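Local coordinates for protein type III effector HopA1 (Pseudomonas syringae pv. tomato str. DC3000, PDB 4RSX) that probably acts as a virulence effector that the type III secretion system of this plant pathogen delivers into host cells, seen here as its C-terminal alpha/beta part, at residues A57-G60 against I64-R67; L52-A57 against L126-A131; H103-D108 against T132-E137; T68-S73 against D83-E88. All blocks are in the same frame, centred on the assembly; numbering follows the deposited sequence.

Interaction 1 of 4, residues A57-G60 against I64-R67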
loop_
_atom_site.group_PDB
_atom_site.type_symbol
_atom_site.label_atom_id
_atom_site.label_comp_id
_atom_site.label_asym_id
_atom_site.label_seq_id
_atom_site.Cartn_x
_atom_site.Cartn_y
_atom_site.Cartn_z
ATOM N N ALA A 57 3.747 3.771 -22.386
ATOM C CA ALA A 57 2.837 4.728 -23.018
ATOM C C ALA A 57 2.436 5.867 -22.072
ATOM O O ALA A 57 2.158 6.988 -22.514
ATOM C CB ALA A 57 1.599 4.017 -23.525
ATOM N N LEU A 58 2.389 5.577 -20.775
ATOM C CA LEU A 58 1.973 6.573 -19.785
ATOM C C LEU A 58 3.130 7.518 -19.451
ATOM O O LEU A 58 2.941 8.725 -19.250
ATOM C CB LEU A 58 1.476 5.876 -18.513
ATOM C CG LEU A 58 0.068 5.312 -18.619
ATOM C CD1 LEU A 58 -0.249 4.421 -17.438
ATOM C CD2 LEU A 58 -0.910 6.467 -18.717
ATOM N N ASN A 59 4.323 6.939 -19.399
ATOM C CA ASN A 59 5.550 7.650 -19.085
ATOM C C ASN A 59 5.820 8.847 -20.001
ATOM O O ASN A 59 5.950 8.694 -21.220
ATOM C CB ASN A 59 6.712 6.669 -19.195
ATOM C CG ASN A 59 8.031 7.276 -18.766
ATOM O OD1 ASN A 59 8.104 8.011 -17.776
ATOM N ND2 ASN A 59 9.087 6.971 -19.510
ATOM N N GLY A 60 5.908 10.037 -19.417
ATOM C CA GLY A 60 6.281 11.215 -20.180
ATOM C C GLY A 60 5.095 11.930 -20.791
ATOM O O GLY A 60 5.259 12.934 -21.480
ATOM N N ILE A 64 2.925 13.143 -16.237
ATOM C CA ILE A 64 3.274 11.930 -15.500
ATOM C C ILE A 64 4.585 11.313 -15.989
ATOM O O ILE A 64 4.889 11.354 -17.185
ATOM C CB ILE A 64 2.155 10.887 -15.658
ATOM C CG1 ILE A 64 0.894 11.346 -14.923
ATOM C CG2 ILE A 64 2.599 9.488 -15.192
ATOM C CD1 ILE A 64 1.125 11.734 -13.464
ATOM N N GLU A 65 5.357 10.747 -15.058
ATOM C CA GLU A 65 6.491 9.874 -15.379
ATOM C C GLU A 65 6.383 8.536 -14.642
ATOM O O GLU A 65 5.817 8.462 -13.542
ATOM C CB GLU A 65 7.826 10.562 -15.052
ATOM C CG GLU A 65 8.106 11.755 -15.983
ATOM C CD GLU A 65 9.306 12.582 -15.577
ATOM O OE1 GLU A 65 9.994 12.211 -14.598
ATOM O OE2 GLU A 65 9.556 13.616 -16.244
ATOM N N VAL A 66 6.905 7.477 -15.260
ATOM C CA VAL A 66 6.971 6.172 -14.607
ATOM C C VAL A 66 8.429 5.753 -14.457
ATOM O O VAL A 66 9.206 5.799 -15.419
ATOM C CB VAL A 66 6.214 5.086 -15.409
ATOM C CG1 VAL A 66 6.343 3.729 -14.723
ATOM C CG2 VAL A 66 4.758 5.481 -15.603
ATOM N N ARG A 67 8.803 5.338 -13.255
ATOM C CA ARG A 67 10.170 4.922 -13.006
ATOM C C ARG A 67 10.173 3.594 -12.278
ATOM O O ARG A 67 9.319 3.354 -11.422
ATOM C CB ARG A 67 10.885 5.972 -12.156
ATOM C CG ARG A 67 11.019 7.307 -12.852
ATOM C CD ARG A 67 11.653 8.349 -11.959
ATOM N NE ARG A 67 12.058 9.519 -12.734
ATOM C CZ ARG A 67 12.340 10.705 -12.205
ATOM N NH1 ARG A 67 12.244 10.885 -10.894
ATOM N NH2 ARG A 67 12.712 11.711 -12.986
#
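The side-chain oxygen OD1 of N59 takes the backbone N-H of V66, with N59 OD1 2.8 Å from V66 N. The N-H points almost straight at the oxygen, at 169°, yet V66 N stands above the amide plane of N59. With CG anti to its own backbone N (chi1 -175°), N59 reaches its amide to the strand, N59 OD1 also lying 3.4 Å from E65 CA. One residue on, G60 N donates to I64 O at 2.8 Å on a more bent path, 140°. These two bonds tie down the turn by which helix 45-58 gives way to strand 64-68, an outermost strand of the antiparallel sheet: N59 is the first residue to leave helical geometry, and G60 follows with a positive phi. The other edge of the strand pairs with strand 96-101, through E65 with I100 and R67 with R98, so N59 supplies a side-chain acceptor on the side facing away from the sheet. Apolar contact is lighter. V66 CB lies 4.1 Å from N59 CB, and V66 CG2 approaches L58 CB at 4.4 Å. Beyond it the L58 side chain turns to T127 and A131 of helix 123-136.

Interaction 2 of 4, residues L52-A57 against L126-A131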
loop_
_atom_site.group_PDB
_atom_site.type_symbol
_atom_site.label_atom_id
_atom_site.label_comp_id
_atom_site.label_asym_id
_atom_site.label_seq_id
_atom_site.Cartn_x
_atom_site.Cartn_y
_atom_site.Cartn_z
ATOM N N LEU A 52 3.124 -3.698 -19.210
ATOM C CA LEU A 52 4.405 -3.029 -19.455
ATOM C C LEU A 52 4.298 -1.997 -20.570
ATOM O O LEU A 52 4.835 -0.894 -20.461
ATOM C CB LEU A 52 5.501 -4.047 -19.774
ATOM C CG LEU A 52 5.771 -5.011 -18.629
ATOM C CD1 LEU A 52 6.930 -5.910 -18.960
ATOM C CD2 LEU A 52 6.035 -4.232 -17.347
ATOM N N HIS A 53 3.585 -2.336 -21.640
ATOM C CA HIS A 53 3.454 -1.389 -22.745
ATOM C C HIS A 53 2.675 -0.139 -22.348
ATOM O O HIS A 53 2.898 0.941 -22.900
ATOM C CB HIS A 53 2.879 -2.060 -24.004
ATOM C CG HIS A 53 3.927 -2.736 -24.835
ATOM N ND1 HIS A 53 4.647 -2.072 -25.806
ATOM C CD2 HIS A 53 4.408 -4.004 -24.807
ATOM C CE1 HIS A 53 5.514 -2.908 -26.355
ATOM N NE2 HIS A 53 5.390 -4.084 -25.766
ATOM N N THR A 54 1.782 -0.280 -21.376
ATOM C CA THR A 54 0.981 0.852 -20.921
ATOM C C THR A 54 1.830 1.773 -20.066
ATOM O O THR A 54 1.728 2.993 -20.179
ATOM C CB THR A 54 -0.218 0.374 -20.105
ATOM O OG1 THR A 54 -1.047 -0.440 -20.941
ATOM C CG2 THR A 54 -1.026 1.563 -19.578
ATOM N N LEU A 55 2.656 1.175 -19.206
ATOM C CA LEU A 55 3.622 1.933 -18.414
ATOM C C LEU A 55 4.440 2.845 -19.335
ATOM O O LEU A 55 4.520 4.054 -19.105
ATOM C CB LEU A 55 4.549 0.996 -17.631
ATOM C CG LEU A 55 3.991 0.203 -16.443
ATOM C CD1 LEU A 55 5.108 -0.541 -15.698
ATOM C CD2 LEU A 55 3.223 1.108 -15.483
ATOM N N LYS A 56 5.002 2.269 -20.400
ATOM C CA LYS A 56 5.815 3.039 -21.345
ATOM C C LYS A 56 4.994 4.102 -22.061
ATOM O O LYS A 56 5.479 5.204 -22.307
ATOM C CB LYS A 56 6.494 2.120 -22.361
ATOM C CG LYS A 56 7.548 1.202 -21.753
ATOM C CD LYS A 56 8.226 0.335 -22.816
ATOM C CE LYS A 56 7.303 -0.752 -23.346
ATOM N NZ LYS A 56 7.993 -1.683 -24.286
ATOM N N ALA A 57 3.747 3.771 -22.386
ATOM C CA ALA A 57 2.837 4.728 -23.018
ATOM C C ALA A 57 2.436 5.867 -22.072
ATOM O O ALA A 57 2.158 6.988 -22.514
ATOM C CB ALA A 57 1.599 4.017 -23.525
ATOM N N LEU A 126 -6.523 0.098 -13.877
ATOM C CA LEU A 126 -6.317 0.816 -12.617
ATOM C C LEU A 126 -5.119 1.749 -12.734
ATOM O O LEU A 126 -5.176 2.907 -12.287
ATOM C CB LEU A 126 -6.110 -0.158 -11.455
ATOM C CG LEU A 126 -5.734 0.467 -10.107
ATOM C CD1 LEU A 126 -6.802 1.448 -9.679
ATOM C CD2 LEU A 126 -5.564 -0.606 -9.049
ATOM N N THR A 127 -4.046 1.253 -13.356
ATOM C CA THR A 127 -2.808 2.028 -13.444
ATOM C C THR A 127 -3.050 3.321 -14.225
ATOM O O THR A 127 -2.575 4.393 -13.838
ATOM C CB THR A 127 -1.669 1.201 -14.069
ATOM O OG1 THR A 127 -1.364 0.107 -13.197
ATOM C CG2 THR A 127 -0.412 2.046 -14.241
ATOM N N ARG A 128 -3.819 3.211 -15.305
ATOM C CA ARG A 128 -4.219 4.368 -16.096
ATOM C C ARG A 128 -4.994 5.370 -15.253
ATOM O O ARG A 128 -4.737 6.570 -15.311
ATOM C CB ARG A 128 -5.102 3.921 -17.268
ATOM C CG ARG A 128 -4.388 3.080 -18.323
ATOM C CD ARG A 128 -5.218 3.006 -19.613
ATOM N NE ARG A 128 -4.722 1.966 -20.510
ATOM C CZ ARG A 128 -4.007 2.200 -21.610
ATOM N NH1 ARG A 128 -3.712 3.451 -21.960
ATOM N NH2 ARG A 128 -3.593 1.183 -22.364
ATOM N N ALA A 129 -5.968 4.872 -14.493
ATOM C CA ALA A 129 -6.757 5.731 -13.625
ATOM C C ALA A 129 -5.880 6.391 -12.557
ATOM O O ALA A 129 -6.092 7.552 -12.208
ATOM C CB ALA A 129 -7.891 4.945 -12.985
ATOM N N MET A 130 -4.900 5.654 -12.033
ATOM C CA MET A 130 -4.001 6.211 -11.020
ATOM C C MET A 130 -3.177 7.354 -11.604
ATOM O O MET A 130 -3.027 8.401 -10.974
ATOM C CB MET A 130 -3.084 5.126 -10.438
ATOM C CG MET A 130 -3.814 4.160 -9.512
ATOM S SD MET A 130 -2.796 2.734 -9.062
ATOM C CE MET A 130 -1.585 3.560 -8.024
ATOM N N ALA A 131 -2.658 7.157 -12.814
ATOM C CA ALA A 131 -1.878 8.199 -13.484
ATOM C C ALA A 131 -2.709 9.472 -13.722
ATOM O O ALA A 131 -2.242 10.596 -13.481
ATOM C CB ALA A 131 -1.301 7.678 -14.794
#
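T54 meets R128 with both of its branches. Its methyl CG2 sits over the centre of one face of the R128 guanidinium, 3.7 Å from R128 CZ, and the two side chains cross at about a right angle. The methyl reaches that face because OG1 is set beside the backbone N of T54 (chi1 -62°), which puts CG2 anti to it. T54 OG1 comes within 3.3 Å of R128 NH2, but the angle is too poor for a hydrogen bond; the hydroxyl is instead bonded to E50 O, one turn back in its own helix. R128 stays extended from CG to NE, and the aliphatic part of its chain also passes T54, with R128 CG 3.9 Å from T54 CG2. The contact joins helix 45-58 to helix 123-136, two helices lying beside each other against the antiparallel sheet, with backbones well apart: T54 CA and R128 CA are 7.9 Å from one another. L55 follows on the sheet side of T54. Its CD2 methyl touches T127 CG2 at 4.0 Å, again with the side chains at about a right angle. The hydroxyl of T127 bonds to A123 O within its own helix, so this residue offers L55 its methyl. Y97 and I99 of strand 96-101 line the floor beneath the pair, packing on L55 and T127 respectively.

Interaction 3 of 4, residues H103-D108 against T132-E137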
loop_
_atom_site.group_PDB
_atom_site.type_symbol
_atom_site.label_atom_id
_atom_site.label_comp_id
_atom_site.label_asym_id
_atom_site.label_seq_id
_atom_site.Cartn_x
_atom_site.Cartn_y
_atom_site.Cartn_z
ATOM N N HIS A 103 6.511 17.308 -12.111
ATOM C CA HIS A 103 7.064 18.214 -11.115
ATOM C C HIS A 103 6.846 17.651 -9.720
ATOM O O HIS A 103 5.722 17.600 -9.225
ATOM C CB HIS A 103 6.460 19.611 -11.255
ATOM C CG HIS A 103 6.701 20.231 -12.595
ATOM N ND1 HIS A 103 7.963 20.573 -13.043
ATOM C CD2 HIS A 103 5.848 20.556 -13.598
ATOM C CE1 HIS A 103 7.873 21.089 -14.255
ATOM N NE2 HIS A 103 6.603 21.090 -14.616
ATOM N N GLU A 104 7.943 17.237 -9.099
ATOM C CA GLU A 104 7.937 16.619 -7.774
ATOM C C GLU A 104 7.113 17.391 -6.739
ATOM O O GLU A 104 7.184 18.613 -6.671
ATOM C CB GLU A 104 9.378 16.446 -7.271
ATOM C CG GLU A 104 9.484 15.842 -5.879
ATOM C CD GLU A 104 10.905 15.508 -5.495
ATOM O OE1 GLU A 104 11.260 14.312 -5.541
ATOM O OE2 GLU A 104 11.667 16.435 -5.147
ATOM N N ARG A 105 6.339 16.660 -5.939
ATOM C CA ARG A 105 5.565 17.250 -4.851
ATOM C C ARG A 105 6.176 16.844 -3.510
ATOM O O ARG A 105 6.437 15.668 -3.285
ATOM C CB ARG A 105 4.105 16.801 -4.958
ATOM C CG ARG A 105 3.481 17.164 -6.308
ATOM C CD ARG A 105 2.125 16.525 -6.527
ATOM N NE ARG A 105 1.582 16.879 -7.843
ATOM C CZ ARG A 105 0.725 16.134 -8.535
ATOM N NH1 ARG A 105 0.288 14.977 -8.032
ATOM N NH2 ARG A 105 0.301 16.551 -9.730
ATOM N N ARG A 106 6.428 17.818 -2.634
ATOM C CA ARG A 106 6.999 17.539 -1.306
ATOM C C ARG A 106 6.070 16.616 -0.516
ATOM O O ARG A 106 4.838 16.760 -0.582
ATOM C CB ARG A 106 7.247 18.853 -0.531
ATOM C CG ARG A 106 7.769 18.686 0.908
ATOM C CD ARG A 106 7.669 19.991 1.726
ATOM N NE ARG A 106 7.643 19.751 3.181
ATOM C CZ ARG A 106 6.566 19.885 3.966
ATOM N NH1 ARG A 106 5.396 20.274 3.461
ATOM N NH2 ARG A 106 6.654 19.641 5.273
ATOM N N GLU A 107 6.650 15.655 0.204
ATOM C CA GLU A 107 5.869 14.743 1.056
ATOM C C GLU A 107 5.737 15.295 2.471
ATOM O O GLU A 107 6.733 15.737 3.054
ATOM C CB GLU A 107 6.545 13.369 1.150
ATOM C CG GLU A 107 6.632 12.574 -0.156
ATOM C CD GLU A 107 7.397 11.253 0.027
ATOM O OE1 GLU A 107 7.745 10.929 1.184
ATOM O OE2 GLU A 107 7.651 10.537 -0.971
ATOM N N ASP A 108 4.532 15.254 3.039
ATOM C CA ASP A 108 4.401 15.532 4.468
ATOM C C ASP A 108 5.110 14.425 5.243
ATOM O O ASP A 108 5.211 13.285 4.763
ATOM C CB ASP A 108 2.938 15.532 4.901
ATOM C CG ASP A 108 2.141 16.678 4.309
ATOM O OD1 ASP A 108 2.741 17.670 3.835
ATOM O OD2 ASP A 108 0.893 16.580 4.330
ATOM N N THR A 132 -3.939 9.296 -14.188
ATOM C CA THR A 132 -4.816 10.441 -14.409
ATOM C C THR A 132 -5.047 11.177 -13.080
ATOM O O THR A 132 -4.893 12.402 -12.993
ATOM C CB THR A 132 -6.157 9.999 -15.008
ATOM O OG1 THR A 132 -5.912 9.272 -16.216
ATOM C CG2 THR A 132 -7.053 11.202 -15.310
ATOM N N LEU A 133 -5.388 10.420 -12.047
ATOM C CA LEU A 133 -5.709 10.992 -10.745
ATOM C C LEU A 133 -4.487 11.726 -10.184
ATOM O O LEU A 133 -4.607 12.846 -9.670
ATOM C CB LEU A 133 -6.197 9.893 -9.794
ATOM C CG LEU A 133 -6.981 10.337 -8.553
ATOM C CD1 LEU A 133 -8.194 11.177 -8.953
ATOM C CD2 LEU A 133 -7.418 9.140 -7.688
ATOM N N ILE A 134 -3.312 11.114 -10.307
ATOM C CA ILE A 134 -2.086 11.770 -9.857
ATOM C C ILE A 134 -1.825 13.053 -10.646
ATOM O O ILE A 134 -1.382 14.058 -10.080
ATOM C CB ILE A 134 -0.878 10.818 -9.935
ATOM C CG1 ILE A 134 -1.050 9.698 -8.896
ATOM C CG2 ILE A 134 0.444 11.569 -9.716
ATOM C CD1 ILE A 134 -0.234 8.456 -9.182
ATOM N N GLY A 135 -2.110 13.034 -11.948
ATOM C CA GLY A 135 -1.957 14.241 -12.747
ATOM C C GLY A 135 -2.783 15.410 -12.220
ATOM O O GLY A 135 -2.303 16.555 -12.201
ATOM N N LYS A 136 -4.014 15.118 -11.788
ATOM C CA LYS A 136 -5.004 16.131 -11.424
ATOM C C LYS A 136 -4.928 16.575 -9.970
ATOM O O LYS A 136 -5.264 17.716 -9.653
ATOM C CB LYS A 136 -6.430 15.595 -11.665
ATOM C CG LYS A 136 -6.866 15.448 -13.133
ATOM C CD LYS A 136 -8.350 15.063 -13.191
ATOM C CE LYS A 136 -8.737 14.406 -14.521
ATOM N NZ LYS A 136 -8.322 15.205 -15.711
ATOM N N GLU A 137 -4.508 15.673 -9.087
ATOM C CA GLU A 137 -4.656 15.896 -7.651
ATOM C C GLU A 137 -3.311 16.081 -6.967
ATOM O O GLU A 137 -2.613 15.100 -6.684
ATOM C CB GLU A 137 -5.389 14.708 -7.015
ATOM C CG GLU A 137 -6.767 14.423 -7.606
ATOM C CD GLU A 137 -7.847 15.358 -7.069
ATOM O OE1 GLU A 137 -7.603 16.033 -6.036
ATOM O OE2 GLU A 137 -8.950 15.404 -7.672
#
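Both terminal nitrogens of R105 close on a single backbone oxygen, I134 O. The NH1 bond measures 2.8 Å from R105 NH1 to I134 O, and the NH2 bond 3.0 Å from R105 NH2 to I134 O, with N-H...O angles of 152° and 139°. Two donors converging on one acceptor must each bend. The oxygen lies only 1° out of the guanidinium plane, so the grip is end-on and in plane, fixing where the end of the arm sits. R105 gets there as an almost straight arm from CG to NE, spanning the 10.7 Å between R105 CA and I134 CA. NH1 bonds in addition to I140 O, at the start of strand 140-146. The loop between strands 96-101 and 111-116 is thereby tied to the last turn of helix 123-136, where backbone carbonyls run out of helical N-H partners; a positive guanidinium here would probably be favoured by the helix dipole. E137, the first residue past the helix, brings its carbonyl carbon over one face of the guanidinium. E137 O lies 3.2 Å from R105 NH1, at an angle too poor for a hydrogen bond, while G135 O stands near the plane at the edge, 3.6 Å from R105 NH2. Packing is slight: I134 CG2 touches R105 NH1 at 3.8 Å, and the rest of the I134 side chain leads away to I99, P101, I140 and L160 on the sheet.

Interaction 4 of 4, residues T68-S73 against D83-E88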
loop_
_atom_site.group_PDB
_atom_site.type_symbol
_atom_site.label_atom_id
_atom_site.label_comp_id
_atom_site.label_asym_id
_atom_site.label_seq_id
_atom_site.Cartn_x
_atom_site.Cartn_y
_atom_site.Cartn_z
ATOM N N THR A 68 11.129 2.730 -12.612
ATOM C CA THR A 68 11.329 1.516 -11.829
ATOM C C THR A 68 11.769 1.900 -10.428
ATOM O O THR A 68 12.390 2.952 -10.239
ATOM C CB THR A 68 12.383 0.568 -12.461
ATOM O OG1 THR A 68 12.554 -0.589 -11.625
ATOM C CG2 THR A 68 13.737 1.279 -12.650
ATOM N N GLN A 69 11.430 1.061 -9.452
ATOM C CA GLN A 69 11.901 1.258 -8.084
ATOM C C GLN A 69 13.038 0.302 -7.731
ATOM O O GLN A 69 13.455 0.229 -6.576
ATOM C CB GLN A 69 10.760 1.101 -7.071
ATOM C CG GLN A 69 9.804 2.288 -7.009
ATOM C CD GLN A 69 8.982 2.322 -5.716
ATOM O OE1 GLN A 69 8.266 3.290 -5.446
ATOM N NE2 GLN A 69 9.090 1.267 -4.915
ATOM N N ASP A 70 13.510 -0.442 -8.726
ATOM C CA ASP A 70 14.690 -1.297 -8.593
ATOM C C ASP A 70 15.842 -0.542 -7.899
ATOM O O ASP A 70 16.248 0.527 -8.367
ATOM C CB ASP A 70 15.116 -1.767 -9.995
ATOM C CG ASP A 70 16.437 -2.504 -9.995
ATOM O OD1 ASP A 70 16.595 -3.462 -9.210
ATOM O OD2 ASP A 70 17.328 -2.111 -10.781
ATOM N N HIS A 71 16.356 -1.082 -6.789
ATOM C CA HIS A 71 17.366 -0.374 -5.983
ATOM C C HIS A 71 18.643 -0.045 -6.757
ATOM O O HIS A 71 19.161 1.076 -6.666
ATOM C CB HIS A 71 17.714 -1.156 -4.707
ATOM C CG HIS A 71 18.866 -0.581 -3.927
ATOM N ND1 HIS A 71 18.811 0.648 -3.299
ATOM C CD2 HIS A 71 20.103 -1.077 -3.666
ATOM C CE1 HIS A 71 19.962 0.887 -2.692
ATOM N NE2 HIS A 71 20.764 -0.143 -2.901
ATOM N N ASP A 72 19.148 -1.025 -7.505
ATOM C CA ASP A 72 20.356 -0.848 -8.312
ATOM C C ASP A 72 20.185 0.278 -9.336
ATOM O O ASP A 72 21.070 1.137 -9.478
ATOM C CB ASP A 72 20.713 -2.163 -9.019
ATOM C CG ASP A 72 22.131 -2.165 -9.598
ATOM O OD1 ASP A 72 22.707 -1.081 -9.869
ATOM O OD2 ASP A 72 22.670 -3.277 -9.792
ATOM N N SER A 73 19.051 0.272 -10.041
ATOM C CA SER A 73 18.737 1.326 -11.015
ATOM C C SER A 73 18.664 2.685 -10.336
ATOM O O SER A 73 19.267 3.651 -10.811
ATOM C CB SER A 73 17.404 1.053 -11.725
ATOM O OG SER A 73 17.398 -0.205 -12.366
ATOM N N ASP A 83 11.953 2.456 -20.870
ATOM C CA ASP A 83 11.920 1.521 -21.998
ATOM C C ASP A 83 13.092 0.545 -21.974
ATOM O O ASP A 83 12.928 -0.636 -22.276
ATOM C CB ASP A 83 11.865 2.278 -23.332
ATOM C CG ASP A 83 10.596 3.097 -23.489
ATOM O OD1 ASP A 83 9.862 3.277 -22.488
ATOM O OD2 ASP A 83 10.333 3.579 -24.612
ATOM N N LYS A 84 14.265 1.036 -21.587
ATOM C CA LYS A 84 15.463 0.202 -21.515
ATOM C C LYS A 84 15.393 -0.815 -20.384
ATOM O O LYS A 84 15.771 -1.969 -20.568
ATOM C CB LYS A 84 16.721 1.063 -21.364
ATOM C CG LYS A 84 18.033 0.289 -21.527
ATOM C CD LYS A 84 19.260 1.169 -21.245
ATOM C CE LYS A 84 20.556 0.505 -21.711
ATOM N NZ LYS A 84 20.808 -0.802 -21.047
ATOM N N TYR A 85 14.911 -0.390 -19.214
ATOM C CA TYR A 85 14.758 -1.310 -18.080
ATOM C C TYR A 85 13.806 -2.467 -18.423
ATOM O O TYR A 85 14.099 -3.634 -18.155
ATOM C CB TYR A 85 14.276 -0.563 -16.819
ATOM C CG TYR A 85 14.102 -1.463 -15.607
ATOM C CD1 TYR A 85 15.171 -1.733 -14.760
ATOM C CD2 TYR A 85 12.864 -2.052 -15.317
ATOM C CE1 TYR A 85 15.022 -2.555 -13.653
ATOM C CE2 TYR A 85 12.704 -2.890 -14.207
ATOM C CZ TYR A 85 13.793 -3.132 -13.383
ATOM O OH TYR A 85 13.668 -3.951 -12.285
ATOM N N ILE A 86 12.663 -2.141 -19.017
ATOM C CA ILE A 86 11.673 -3.163 -19.359
ATOM C C ILE A 86 12.237 -4.135 -20.399
ATOM O O ILE A 86 11.978 -5.339 -20.355
ATOM C CB ILE A 86 10.355 -2.518 -19.855
ATOM C CG1 ILE A 86 9.676 -1.780 -18.698
ATOM C CG2 ILE A 86 9.408 -3.568 -20.449
ATOM C CD1 ILE A 86 8.362 -1.115 -19.068
ATOM N N ALA A 87 13.030 -3.591 -21.317
ATOM C CA ALA A 87 13.629 -4.363 -22.401
ATOM C C ALA A 87 14.665 -5.373 -21.910
ATOM O O ALA A 87 14.795 -6.451 -22.487
ATOM C CB ALA A 87 14.257 -3.418 -23.423
ATOM N N GLU A 88 15.385 -5.030 -20.841
ATOM C CA GLU A 88 16.572 -5.790 -20.441
ATOM C C GLU A 88 16.490 -6.463 -19.082
ATOM O O GLU A 88 17.008 -7.567 -18.906
ATOM C CB GLU A 88 17.807 -4.887 -20.467
ATOM C CG GLU A 88 18.042 -4.222 -21.815
ATOM C CD GLU A 88 19.291 -3.355 -21.849
ATOM O OE1 GLU A 88 19.926 -3.149 -20.789
ATOM O OE2 GLU A 88 19.639 -2.874 -22.950
#
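A threonine meets the face of a tyrosine with its hydroxyl as well as its carbon: T68 OG1 stands above one face of the Y85 ring, toward the rim, 3.3 Å from Y85 CZ. T68 CB makes a CH-pi contact, 3.9 Å from the ring centroid and 10° off the normal. The rotamer explains the pose, since chi1 of 179° sets OG1 anti to the backbone N and wedges CG2 between N and carbonyl, so that CG2 too meets the ring, 3.9 Å from Y85 CD1. OG1 is turned to a second task, accepting D70 N in an ST turn at 3.1 Å between T68 OG1 and D70 N. Next comes the N-cap of helix 71-75: D70 OD2 accepts S73 N at 3.0 Å, from above the carboxylate plane. D70 CB touches Y85 OH at 3.5 Å, while D70 OD2 lies at the ring's edge and S73 OG comes obliquely, 3.6 Å from Y85 CE1. Through Y85, helix 82-88 thus packs on the turn leading from strand 64-68 into helix 71-75, and Y85 also touches F95 of the loop before strand 96-101 and Y97 of that strand.

Interactions 1 and 2 share A57 and helix 45-58, their centres about 8 Å apart; L58 and I64 of interaction 1 reach helix 123-136, touching T127 and A131 of interaction 2. Interaction 3 holds the far end of that helix, centre to centre about 16 Å from interaction 2 and 13 Å from interaction 1, where I64 CD1 meets I134; the segments of interactions 2 and 3 alternate along the chain. Interaction 4 continues the chain from strand 64-68 and is nested in the loop closed by interaction 2, touching it where K56 and L52 meet D83 and I86. The centres of interactions 3 and 4 lie about 22 Å apart, without contact. Together they cluster where helices 45-58, 82-88 and 123-136 meet near the outermost strand 64-68.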